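Tonb-dependent siderophore receptor (PDB 5FP1) probably takes up iron across the outer membrane of Acinetobacter baumannii by binding iron-chelating siderophores, and may bind ferric enterobactin with micromolar affinity. Local coordinates at residues K42-I52 / E115-A124; L64-L72 / N620-L628. All blocks are in the same frame, centred on the assembly; numbering follows the deposited sequence.

Contact 1 (K42-I52 / E115-A124); sequences KSVSVISKQLI and EQVEVTKGSA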
# COMPACT_ATOMS: atom_id res chain seq x y z
N LYS A 42 -6.97 -17.01 9.23
CA LYS A 42 -6.59 -15.61 9.10
C LYS A 42 -7.22 -15.11 7.83
O LYS A 42 -7.39 -15.87 6.88
CB LYS A 42 -5.07 -15.50 9.01
CG LYS A 42 -4.51 -14.13 9.36
CD LYS A 42 -3.00 -14.18 9.51
CE LYS A 42 -2.49 -12.92 10.19
NZ LYS A 42 -2.71 -12.97 11.66
N SER A 43 -7.59 -13.83 7.80
CA SER A 43 -8.15 -13.25 6.58
C SER A 43 -7.06 -12.85 5.63
O SER A 43 -6.14 -12.09 5.98
CB SER A 43 -9.00 -12.05 6.92
OG SER A 43 -10.08 -12.41 7.77
N VAL A 44 -7.16 -13.35 4.41
CA VAL A 44 -6.21 -13.02 3.34
C VAL A 44 -7.02 -12.84 2.06
O VAL A 44 -7.88 -13.69 1.75
CB VAL A 44 -5.20 -14.15 3.10
CG1 VAL A 44 -4.18 -13.77 2.01
CG2 VAL A 44 -4.49 -14.54 4.36
N SER A 45 -6.84 -11.70 1.39
CA SER A 45 -7.45 -11.46 0.08
C SER A 45 -6.34 -11.44 -0.97
O SER A 45 -5.29 -10.80 -0.77
CB SER A 45 -8.15 -10.12 0.02
OG SER A 45 -9.32 -10.10 0.83
N VAL A 46 -6.59 -12.06 -2.10
CA VAL A 46 -5.62 -12.01 -3.21
C VAL A 46 -6.21 -11.27 -4.39
O VAL A 46 -7.29 -11.60 -4.88
CB VAL A 46 -5.17 -13.42 -3.61
CG1 VAL A 46 -4.16 -13.35 -4.76
CG2 VAL A 46 -4.56 -14.13 -2.42
N ILE A 47 -5.54 -10.20 -4.79
CA ILE A 47 -5.88 -9.52 -6.02
C ILE A 47 -5.26 -10.34 -7.15
O ILE A 47 -4.05 -10.31 -7.39
CB ILE A 47 -5.35 -8.08 -6.05
CG1 ILE A 47 -5.82 -7.32 -4.83
CG2 ILE A 47 -5.86 -7.39 -7.30
CD1 ILE A 47 -5.23 -5.92 -4.72
N SER A 48 -6.08 -11.13 -7.83
CA SER A 48 -5.57 -12.16 -8.73
C SER A 48 -5.04 -11.59 -10.06
O SER A 48 -5.41 -10.50 -10.48
CB SER A 48 -6.66 -13.18 -9.02
OG SER A 48 -7.70 -12.58 -9.76
N LYS A 49 -4.22 -12.38 -10.72
CA LYS A 49 -3.75 -12.12 -12.08
C LYS A 49 -4.90 -11.76 -13.00
O LYS A 49 -4.84 -10.77 -13.73
CB LYS A 49 -3.00 -13.33 -12.60
CG LYS A 49 -2.39 -13.19 -13.98
CD LYS A 49 -1.64 -14.46 -14.33
CE LYS A 49 -0.73 -14.32 -15.54
NZ LYS A 49 -1.53 -14.31 -16.78
N GLN A 50 -5.98 -12.53 -12.94
CA GLN A 50 -7.07 -12.30 -13.89
C GLN A 50 -7.79 -11.00 -13.58
O GLN A 50 -8.21 -10.29 -14.49
CB GLN A 50 -8.07 -13.46 -13.93
CG GLN A 50 -9.10 -13.33 -15.06
CD GLN A 50 -8.46 -13.33 -16.43
OE1 GLN A 50 -7.67 -14.21 -16.74
NE2 GLN A 50 -8.77 -12.33 -17.22
N LEU A 51 -7.96 -10.69 -12.30
CA LEU A 51 -8.56 -9.43 -11.93
C LEU A 51 -7.71 -8.26 -12.40
O LEU A 51 -8.23 -7.26 -12.91
CB LEU A 51 -8.80 -9.35 -10.42
CG LEU A 51 -9.53 -8.11 -9.89
CD1 LEU A 51 -10.92 -7.95 -10.48
CD2 LEU A 51 -9.66 -8.18 -8.38
N ILE A 52 -6.40 -8.40 -12.25
CA ILE A 52 -5.45 -7.37 -12.68
C ILE A 52 -5.58 -7.17 -14.21
O ILE A 52 -5.67 -6.05 -14.71
CB ILE A 52 -4.02 -7.73 -12.26
CG1 ILE A 52 -3.89 -7.61 -10.71
CG2 ILE A 52 -3.01 -6.84 -12.96
CD1 ILE A 52 -2.64 -8.25 -10.16
N GLU A 115 2.57 -10.42 -10.46
CA GLU A 115 1.68 -11.57 -10.70
C GLU A 115 0.34 -11.42 -9.96
O GLU A 115 -0.74 -11.53 -10.53
CB GLU A 115 2.41 -12.83 -10.19
CG GLU A 115 1.66 -14.15 -10.40
CD GLU A 115 1.70 -14.64 -11.85
OE1 GLU A 115 2.48 -14.12 -12.67
OE2 GLU A 115 0.93 -15.55 -12.17
N GLN A 116 0.42 -11.16 -8.65
CA GLN A 116 -0.76 -10.97 -7.80
C GLN A 116 -0.38 -10.18 -6.56
O GLN A 116 0.79 -10.02 -6.28
CB GLN A 116 -1.37 -12.32 -7.37
CG GLN A 116 -0.49 -13.16 -6.49
CD GLN A 116 -0.84 -14.64 -6.52
OE1 GLN A 116 -1.27 -15.16 -7.54
NE2 GLN A 116 -0.61 -15.32 -5.41
N VAL A 117 -1.38 -9.65 -5.85
CA VAL A 117 -1.13 -8.89 -4.64
C VAL A 117 -1.88 -9.61 -3.51
O VAL A 117 -3.06 -9.89 -3.62
CB VAL A 117 -1.68 -7.45 -4.74
CG1 VAL A 117 -1.32 -6.68 -3.48
CG2 VAL A 117 -1.12 -6.74 -5.96
N GLU A 118 -1.17 -9.92 -2.43
CA GLU A 118 -1.77 -10.60 -1.31
C GLU A 118 -1.91 -9.66 -0.14
O GLU A 118 -0.90 -9.11 0.39
CB GLU A 118 -0.91 -11.81 -0.93
CG GLU A 118 -0.73 -12.78 -2.08
CD GLU A 118 -0.09 -14.09 -1.69
OE1 GLU A 118 0.26 -14.29 -0.49
OE2 GLU A 118 0.06 -14.92 -2.60
N VAL A 119 -3.16 -9.46 0.29
CA VAL A 119 -3.45 -8.58 1.42
C VAL A 119 -3.79 -9.41 2.66
O VAL A 119 -4.85 -10.06 2.72
CB VAL A 119 -4.60 -7.64 1.11
CG1 VAL A 119 -4.81 -6.64 2.22
CG2 VAL A 119 -4.35 -6.90 -0.22
N THR A 120 -2.90 -9.37 3.64
CA THR A 120 -3.16 -10.00 4.91
C THR A 120 -3.94 -9.00 5.72
O THR A 120 -3.53 -7.83 5.85
CB THR A 120 -1.85 -10.39 5.63
OG1 THR A 120 -1.18 -11.39 4.85
CG2 THR A 120 -2.13 -10.94 7.00
N LYS A 121 -5.06 -9.43 6.28
CA LYS A 121 -5.86 -8.56 7.12
C LYS A 121 -5.86 -9.10 8.54
O LYS A 121 -6.11 -10.29 8.77
CB LYS A 121 -7.28 -8.42 6.56
CG LYS A 121 -7.35 -7.85 5.15
CD LYS A 121 -8.80 -7.72 4.69
CE LYS A 121 -8.98 -8.10 3.23
NZ LYS A 121 -10.42 -8.21 2.83
N GLY A 122 -5.56 -8.22 9.50
CA GLY A 122 -5.31 -8.63 10.87
C GLY A 122 -3.84 -8.56 11.26
O GLY A 122 -2.94 -8.69 10.43
N SER A 123 -3.61 -8.41 12.55
CA SER A 123 -2.28 -8.32 13.14
C SER A 123 -1.41 -9.47 12.71
O SER A 123 -1.82 -10.63 12.75
CB SER A 123 -2.40 -8.28 14.66
OG SER A 123 -3.21 -7.17 15.04
N ALA A 124 -0.20 -9.16 12.24
CA ALA A 124 0.62 -10.21 11.66
C ALA A 124 2.12 -10.15 11.89
O ALA A 124 2.90 -10.56 11.02
CB ALA A 124 0.33 -10.27 10.16
O HOH W 1 -7.07 -12.20 10.26
O HOH W 2 -3.36 -14.83 -9.25
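S45 and K121 meet on one face of the antiparallel pair 43-47 and 116-121. K121 NZ donates to S45 OG at 3.0 Å; the chain, skewed at chi3 (-140°), runs back along its own strand to S45. On the same face I47 and V117 lie side by side and point the same way. I47 CD1 touches V117 CB at 3.9 Å. The other face carries V46 and E118, also side by side, with V46 CG1 resting across the stem of Q116. Q116 NE2 donates to E118 OE2, which lies nearly in the amide plane and accepts on its anti lone pair. S28 and A29 also hold the E118 carboxylate.

K42 crosses T120 at the far end. Its chain is extended up to a bend at chi4 (78°), which turns NZ onto S123 O at 2.7 Å. One water joins S43 N to K121 O, and another joins K49 N to Q116 OE1. S48 caps the following helix through its bond from L51 N. The backbone bond from V119 N to S45 O is short, 2.7 Å. The pairing places 43-47 as an edge strand beside 114-121 in the mixed sheet of the plug domain of TonB-dependent receptors.

Contact 2 (L64-L72 / N620-L628); sequences LRTVPGITL and NVPKQAATL. With C8E ((hydroxyethyloxy)tri(ethyloxy)octane), chain I.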
# COMPACT_ATOMS: atom_id res chain seq x y z
N LEU A 64 -5.77 -1.57 -5.30
CA LEU A 64 -6.33 -1.70 -3.97
C LEU A 64 -7.78 -1.26 -3.89
O LEU A 64 -8.47 -1.60 -2.92
CB LEU A 64 -5.47 -0.90 -2.97
CG LEU A 64 -4.12 -1.56 -2.70
CD1 LEU A 64 -3.27 -0.62 -1.85
CD2 LEU A 64 -4.29 -2.91 -2.02
N ARG A 65 -8.26 -0.51 -4.88
CA ARG A 65 -9.67 -0.14 -4.90
C ARG A 65 -10.58 -1.37 -4.92
O ARG A 65 -11.74 -1.28 -4.53
CB ARG A 65 -10.02 0.76 -6.10
CG ARG A 65 -10.33 0.02 -7.39
CD ARG A 65 -10.77 0.97 -8.50
NE ARG A 65 -11.08 0.25 -9.72
CZ ARG A 65 -10.34 0.31 -10.82
NH1 ARG A 65 -9.27 1.08 -10.87
NH2 ARG A 65 -10.69 -0.39 -11.88
N THR A 66 -10.07 -2.50 -5.39
CA THR A 66 -10.85 -3.75 -5.45
C THR A 66 -11.02 -4.44 -4.13
O THR A 66 -11.77 -5.43 -4.04
CB THR A 66 -10.24 -4.80 -6.40
OG1 THR A 66 -8.94 -5.24 -5.93
CG2 THR A 66 -10.13 -4.25 -7.79
N VAL A 67 -10.32 -3.96 -3.10
CA VAL A 67 -10.39 -4.56 -1.76
C VAL A 67 -11.10 -3.60 -0.84
O VAL A 67 -10.53 -2.56 -0.46
CB VAL A 67 -9.00 -4.84 -1.16
CG1 VAL A 67 -9.16 -5.60 0.16
CG2 VAL A 67 -8.14 -5.62 -2.14
N PRO A 68 -12.34 -3.93 -0.44
CA PRO A 68 -13.07 -2.95 0.36
C PRO A 68 -12.43 -2.71 1.71
O PRO A 68 -11.91 -3.63 2.35
CB PRO A 68 -14.45 -3.61 0.57
CG PRO A 68 -14.26 -5.06 0.31
CD PRO A 68 -13.04 -5.22 -0.57
N GLY A 69 -12.48 -1.47 2.15
CA GLY A 69 -12.00 -1.10 3.47
C GLY A 69 -10.51 -0.79 3.50
O GLY A 69 -9.99 -0.41 4.54
N ILE A 70 -9.81 -0.96 2.38
CA ILE A 70 -8.41 -0.52 2.34
C ILE A 70 -8.57 0.93 1.95
O ILE A 70 -9.19 1.24 0.93
CB ILE A 70 -7.56 -1.28 1.31
CG1 ILE A 70 -7.61 -2.78 1.57
CG2 ILE A 70 -6.12 -0.78 1.33
CD1 ILE A 70 -7.47 -3.17 3.00
N THR A 71 -8.16 1.84 2.82
CA THR A 71 -8.27 3.24 2.50
C THR A 71 -6.86 3.76 2.27
O THR A 71 -5.91 3.31 2.90
CB THR A 71 -8.98 3.96 3.67
OG1 THR A 71 -10.28 3.35 3.88
CG2 THR A 71 -9.15 5.41 3.39
N LEU A 72 -6.72 4.74 1.38
CA LEU A 72 -5.43 5.33 1.05
C LEU A 72 -5.21 6.64 1.80
O LEU A 72 -6.12 7.47 1.92
CB LEU A 72 -5.33 5.64 -0.43
CG LEU A 72 -5.56 4.47 -1.35
CD1 LEU A 72 -5.51 4.89 -2.82
CD2 LEU A 72 -4.54 3.38 -1.03
N ASN A 620 -9.57 7.60 8.26
CA ASN A 620 -9.10 6.71 7.24
C ASN A 620 -9.72 5.31 7.34
O ASN A 620 -9.10 4.32 6.95
CB ASN A 620 -7.57 6.67 7.26
CG ASN A 620 -6.96 8.07 7.32
OD1 ASN A 620 -6.28 8.43 8.28
ND2 ASN A 620 -7.29 8.90 6.34
N VAL A 621 -10.93 5.24 7.88
CA VAL A 621 -11.72 4.02 7.83
C VAL A 621 -13.21 4.23 7.71
O VAL A 621 -13.86 4.92 8.51
CB VAL A 621 -11.37 2.99 8.96
CG1 VAL A 621 -11.09 3.64 10.27
CG2 VAL A 621 -12.50 1.98 9.16
N PRO A 622 -13.80 3.65 6.66
CA PRO A 622 -15.23 3.77 6.46
C PRO A 622 -15.99 2.77 7.31
O PRO A 622 -15.49 1.67 7.56
CB PRO A 622 -15.41 3.42 5.00
CG PRO A 622 -14.31 2.40 4.75
CD PRO A 622 -13.16 2.83 5.62
N LYS A 623 -17.19 3.14 7.73
CA LYS A 623 -18.01 2.21 8.50
C LYS A 623 -18.43 1.00 7.66
O LYS A 623 -18.59 -0.10 8.18
CB LYS A 623 -19.26 2.92 9.02
CG LYS A 623 -19.84 2.29 10.26
CD LYS A 623 -20.73 3.27 11.01
CE LYS A 623 -19.92 4.39 11.64
NZ LYS A 623 -20.80 5.55 11.97
N GLN A 624 -18.66 1.24 6.37
CA GLN A 624 -19.01 0.18 5.41
C GLN A 624 -18.29 0.43 4.11
O GLN A 624 -18.07 1.59 3.74
CB GLN A 624 -20.52 0.19 5.09
CG GLN A 624 -21.41 -0.19 6.24
CD GLN A 624 -22.82 -0.47 5.76
OE1 GLN A 624 -23.13 -1.59 5.36
NE2 GLN A 624 -23.66 0.55 5.78
N ALA A 625 -17.96 -0.65 3.42
CA ALA A 625 -17.45 -0.59 2.07
C ALA A 625 -17.73 -1.91 1.32
O ALA A 625 -17.88 -2.96 1.95
CB ALA A 625 -15.96 -0.27 2.09
N ALA A 626 -17.77 -1.86 -0.00
CA ALA A 626 -18.03 -3.07 -0.80
C ALA A 626 -17.50 -2.92 -2.20
O ALA A 626 -17.46 -1.81 -2.73
CB ALA A 626 -19.52 -3.39 -0.83
N THR A 627 -17.07 -4.03 -2.80
CA THR A 627 -16.63 -4.00 -4.17
C THR A 627 -17.17 -5.23 -4.88
O THR A 627 -17.40 -6.31 -4.28
CB THR A 627 -15.10 -3.98 -4.35
OG1 THR A 627 -14.55 -5.23 -3.94
CG2 THR A 627 -14.41 -2.82 -3.54
N LEU A 628 -17.33 -5.06 -6.17
CA LEU A 628 -17.83 -6.14 -7.04
C LEU A 628 -17.20 -6.00 -8.41
O LEU A 628 -17.19 -4.91 -8.99
CB LEU A 628 -19.35 -6.07 -7.13
CG LEU A 628 -20.01 -6.93 -8.23
CD1 LEU A 628 -19.89 -8.38 -7.86
CD2 LEU A 628 -21.47 -6.54 -8.38
C1 C8E I . -23.12 -5.20 -0.90
C2 C8E I . -24.19 -4.28 -0.33
C3 C8E I . -23.72 -2.84 -0.22
C4 C8E I . -24.08 -2.27 1.15
C5 C8E I . -24.22 -0.75 1.15
C6 C8E I . -25.35 -0.35 2.08
C7 C8E I . -25.38 1.15 2.36
C8 C8E I . -26.21 1.42 3.61
O9 C8E I . -25.97 2.75 4.06
O HOH W 3 -8.80 1.17 6.92
O HOH W 4 -8.10 8.60 3.51
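T627 reaches from the barrel strand to the end of 64-66, which has helical backbone angles. Its OG1 donates to T66 O at 2.8 Å. The C=O...donor angle is 123°, and the hydroxyl sits above the carbonyl plane, not on a lone pair. With chi1 at 69°, OG1 lies between the backbone N and the carbonyl carbon of T627. The methyl CG2 lies 3.2 Å from R65 O, so both branches of T627 meet backbone carbonyls.

P68 packs next to this bond. Its ring crosses T627 at about a right angle, with P68 CD 3.7 Å from T627 OG1. P68 CB meets A625 CB at 4.0 Å. The methyl of A625 also lies against the backbone N of G69. P68 and G69 are the middle residues of a type II turn from V67 to I70. This part of the contact is packed directly, side chain on backbone.

The other end is bridged by water. T71 is the close spot within it. It slides past P622 in the opposite direction, with T71 OG1 3.4 Å from P622 CD. T71 CB rests 3.3 Å from N620 O. One water donates to both G69 O and N620 O. A second water accepts from N620 ND2 and donates to L72 O. N620 ND2 also donates to A696 O. On the side of the strand away from the plug, Q624 and A626 approach a bound C8E detergent molecule.

Plug and barrel wall thus meet here through the T627-T66 hydrogen bond, small apolar contacts and bridging waters. No salt bridge joins the two segments. The chemistry implies a plug-barrel contact of mixed polar and small apolar character, partly carried by water.

How the contacts relate
From the N terminus the chain first runs through 42-52, the outer strand of the plug sheet and the start of its helix. It then reaches 64-72, where contact 2 begins. Contact 1 closes when 115-124 returns beside 42-52, a loop of 62 residues within the plug. Contact 2 closes only at 620-628, after the chain has passed through most of the barrel strands. The two loops therefore cross. Contact 1 joins two strands within the plug, and contact 2 ties the plug to the barrel wall. Their centres are about 14 Å apart. They touch directly where I47 and L51 pack on T66, and where I47 and K121 meet V67.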